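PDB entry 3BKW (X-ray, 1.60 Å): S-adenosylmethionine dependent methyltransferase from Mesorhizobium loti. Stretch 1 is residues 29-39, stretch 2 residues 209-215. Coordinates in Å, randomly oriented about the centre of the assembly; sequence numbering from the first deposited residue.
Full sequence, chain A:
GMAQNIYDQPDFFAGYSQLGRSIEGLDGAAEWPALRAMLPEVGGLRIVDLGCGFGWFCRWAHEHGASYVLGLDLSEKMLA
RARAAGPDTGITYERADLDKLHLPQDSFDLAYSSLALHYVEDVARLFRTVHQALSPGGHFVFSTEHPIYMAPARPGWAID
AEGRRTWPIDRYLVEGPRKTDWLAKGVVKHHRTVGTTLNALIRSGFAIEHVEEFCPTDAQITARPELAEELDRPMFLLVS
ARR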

# COMPACT_ATOMS: atom_id res chain seq x y z
N ALA A 29 8.18 -3.35 -21.94
CA ALA A 29 8.01 -3.02 -20.51
C ALA A 29 7.26 -4.13 -19.80
O ALA A 29 6.08 -4.34 -20.06
CB ALA A 29 7.28 -1.70 -20.34
N ALA A 30 7.96 -4.82 -18.89
CA ALA A 30 7.40 -5.94 -18.13
C ALA A 30 6.15 -5.58 -17.36
O ALA A 30 5.23 -6.40 -17.26
CB ALA A 30 8.44 -6.49 -17.14
N GLU A 31 6.13 -4.35 -16.83
CA GLU A 31 5.00 -3.84 -16.06
C GLU A 31 3.83 -3.26 -16.87
O GLU A 31 2.80 -2.92 -16.27
CB GLU A 31 5.45 -2.82 -15.00
CG GLU A 31 5.73 -1.37 -15.43
CD GLU A 31 6.96 -1.16 -16.32
OE1 GLU A 31 7.70 -2.13 -16.65
OE2 GLU A 31 7.19 0.02 -16.68
N TRP A 32 3.98 -3.14 -18.19
CA TRP A 32 2.91 -2.58 -19.03
C TRP A 32 1.59 -3.36 -18.96
O TRP A 32 0.56 -2.75 -18.73
CB TRP A 32 3.36 -2.30 -20.46
CG TRP A 32 2.23 -2.08 -21.43
CD1 TRP A 32 1.91 -2.88 -22.46
CD2 TRP A 32 1.27 -1.02 -21.41
NE1 TRP A 32 0.81 -2.39 -23.10
CE2 TRP A 32 0.38 -1.26 -22.48
CE3 TRP A 32 1.05 0.09 -20.58
CZ2 TRP A 32 -0.68 -0.41 -22.79
CZ3 TRP A 32 -0.04 0.95 -20.87
CH2 TRP A 32 -0.89 0.68 -21.96
N PRO A 33 1.61 -4.69 -19.18
CA PRO A 33 0.35 -5.43 -19.09
C PRO A 33 -0.44 -5.26 -17.78
O PRO A 33 -1.66 -5.12 -17.82
CB PRO A 33 0.78 -6.88 -19.29
CG PRO A 33 2.01 -6.77 -20.12
CD PRO A 33 2.72 -5.58 -19.60
N ALA A 34 0.27 -5.25 -16.65
CA ALA A 34 -0.33 -5.02 -15.33
C ALA A 34 -0.93 -3.63 -15.21
O ALA A 34 -2.04 -3.48 -14.70
CB ALA A 34 0.70 -5.21 -14.24
N LEU A 35 -0.21 -2.63 -15.71
CA LEU A 35 -0.68 -1.23 -15.66
C LEU A 35 -1.84 -1.03 -16.64
O LEU A 35 -2.86 -0.42 -16.29
CB LEU A 35 0.49 -0.27 -15.93
CG LEU A 35 0.27 1.19 -15.56
CD1 LEU A 35 -0.01 1.31 -14.06
CD2 LEU A 35 1.46 2.05 -16.00
N ARG A 36 -1.72 -1.62 -17.84
CA ARG A 36 -2.79 -1.58 -18.86
C ARG A 36 -4.10 -2.17 -18.30
O ARG A 36 -5.18 -1.61 -18.53
CB ARG A 36 -2.37 -2.36 -20.10
CG ARG A 36 -3.42 -2.39 -21.22
CD ARG A 36 -2.94 -3.26 -22.37
NE ARG A 36 -2.70 -4.63 -21.93
CZ ARG A 36 -1.95 -5.54 -22.57
NH1 ARG A 36 -1.32 -5.26 -23.72
NH2 ARG A 36 -1.82 -6.76 -22.05
N ALA A 37 -3.99 -3.27 -17.56
CA ALA A 37 -5.15 -3.93 -16.94
C ALA A 37 -5.89 -3.05 -15.93
O ALA A 37 -7.10 -3.23 -15.71
CB ALA A 37 -4.73 -5.22 -16.29
N MSE A 38 -5.17 -2.08 -15.35
CA MSE A 38 -5.71 -1.14 -14.36
C MSE A 38 -6.40 0.07 -14.97
O MSE A 38 -7.15 0.76 -14.29
CB MSE A 38 -4.58 -0.71 -13.44
CG MSE A 38 -4.02 -1.85 -12.63
SE MSE A 38 -2.34 -1.42 -11.80
CE MSE A 38 -2.84 0.18 -10.82
N LEU A 39 -6.17 0.31 -16.26
CA LEU A 39 -6.77 1.44 -16.94
C LEU A 39 -8.26 1.24 -17.14
O LEU A 39 -8.72 0.11 -17.22
CB LEU A 39 -6.17 1.60 -18.34
CG LEU A 39 -4.68 1.89 -18.46
CD1 LEU A 39 -4.28 1.79 -19.94
CD2 LEU A 39 -4.35 3.26 -17.84
N GLU A 209 -8.30 2.98 -5.86
CA GLU A 209 -9.02 1.94 -6.60
C GLU A 209 -8.25 0.62 -6.67
O GLU A 209 -8.85 -0.45 -6.55
CB GLU A 209 -9.37 2.45 -8.00
CG GLU A 209 -10.15 1.46 -8.85
CD GLU A 209 -10.74 2.08 -10.10
OE1 GLU A 209 -11.54 3.02 -9.96
OE2 GLU A 209 -10.43 1.60 -11.22
N HIS A 210 -6.95 0.68 -6.89
CA HIS A 210 -6.14 -0.54 -7.03
C HIS A 210 -4.68 -0.20 -6.76
O HIS A 210 -4.20 0.84 -7.18
CB HIS A 210 -6.30 -1.11 -8.45
CG HIS A 210 -5.68 -2.46 -8.66
ND1 HIS A 210 -6.37 -3.64 -8.45
CD2 HIS A 210 -4.45 -2.81 -9.09
CE1 HIS A 210 -5.57 -4.66 -8.73
NE2 HIS A 210 -4.41 -4.18 -9.12
N VAL A 211 -4.00 -1.07 -6.02
CA VAL A 211 -2.59 -0.91 -5.69
C VAL A 211 -1.89 -2.24 -6.01
O VAL A 211 -2.30 -3.28 -5.52
CB VAL A 211 -2.40 -0.55 -4.21
CG1 VAL A 211 -0.90 -0.39 -3.87
CG2 VAL A 211 -3.15 0.73 -3.86
N GLU A 212 -0.83 -2.18 -6.80
CA GLU A 212 -0.13 -3.39 -7.18
C GLU A 212 1.37 -3.18 -7.10
O GLU A 212 1.91 -2.22 -7.64
CB GLU A 212 -0.59 -3.77 -8.57
CG GLU A 212 -0.19 -5.12 -9.04
CD GLU A 212 -0.99 -5.57 -10.26
OE1 GLU A 212 -2.24 -5.40 -10.30
OE2 GLU A 212 -0.37 -6.13 -11.17
N GLU A 213 2.02 -4.08 -6.35
CA GLU A 213 3.48 -4.10 -6.24
C GLU A 213 3.79 -5.12 -7.30
O GLU A 213 3.54 -6.32 -7.11
CB GLU A 213 3.90 -4.45 -4.82
CG GLU A 213 3.26 -3.50 -3.83
CD GLU A 213 3.47 -3.90 -2.41
OE1 GLU A 213 4.57 -3.67 -1.89
OE2 GLU A 213 2.52 -4.39 -1.79
N PHE A 214 4.31 -4.63 -8.43
CA PHE A 214 4.42 -5.42 -9.64
C PHE A 214 5.16 -6.73 -9.44
O PHE A 214 6.17 -6.77 -8.75
CB PHE A 214 4.97 -4.62 -10.84
CG PHE A 214 5.34 -5.49 -12.02
CD1 PHE A 214 4.35 -6.13 -12.74
CD2 PHE A 214 6.67 -5.70 -12.37
CE1 PHE A 214 4.67 -6.97 -13.82
CE2 PHE A 214 7.00 -6.53 -13.46
CZ PHE A 214 6.00 -7.16 -14.17
N CYS A 215 4.57 -7.79 -9.98
CA CYS A 215 5.16 -9.12 -10.00
C CYS A 215 4.94 -9.70 -11.39
O CYS A 215 3.77 -9.82 -11.83
CB CYS A 215 4.50 -10.01 -8.96
SG CYS A 215 5.23 -11.66 -8.92
O HOH W 1 -3.17 -5.27 -13.01
O HOH W 2 -7.73 -0.07 -11.74
O HOH W 3 -8.70 2.88 -13.66

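A helix can pack against a strand without a single direct hydrogen bond between them, and this pair from a methyltransferase is a compact example. Helix 32-38 runs nearly antiparallel to strand 209-213, at 172° between their N-to-C directions, with a closest axial approach of 10.3 Å. The register follows from that orientation: E31 lies near F214 (CA to CA 6.6 Å) at one end, and M38 near H210 (CA to CA 7.4 Å) at the other. A type I turn from A29 to W32, with W32 N hydrogen-bonded to A29 O at 3.1 Å, leads into the helix.

The CA-to-CB directions show much of how the residues meet. H210 and E212 on the strand, and F214 just past its end, direct these bonds toward the other stretch, as does E209, whereas V211 points away. The CA-to-CB bonds of A34 and M38, four residues apart, point toward the strand side; that of A37 does too, but its side chain makes no contact.

F214 supplies the apolar end. E31 CA sits 3.9 Å from the centroid of the F214 ring and 13° off its normal, a CH-pi contact over one face. A30 CB approaches F214 CZ at 3.9 Å, and A34 CB lies 4.1 Å from F214 CD1. The small methyl of A34 also meets the carboxylate of its other neighbour, with A34 CB 3.4 Å from E212 OE2.

At the opposite end, selenomethionine M38 packs obliquely against the imidazole, M38 CG lying 3.7 Å from H210 CD2. Within the strand, H210 NE2 donates to E212 OE1 at 2.8 Å, tying together two residues whose CA-to-CB bonds both point toward the helix.

Water supplies the polar links that direct contact lacks. Water 1 donates to A34 O at 2.7 Å and to E212 OE1 at 2.9 Å, so this carboxylate oxygen accepts from both imidazole and water. Waters 2 and 3 each bridge M38 O and E209 OE2, extending the contact beyond van der Waals reach.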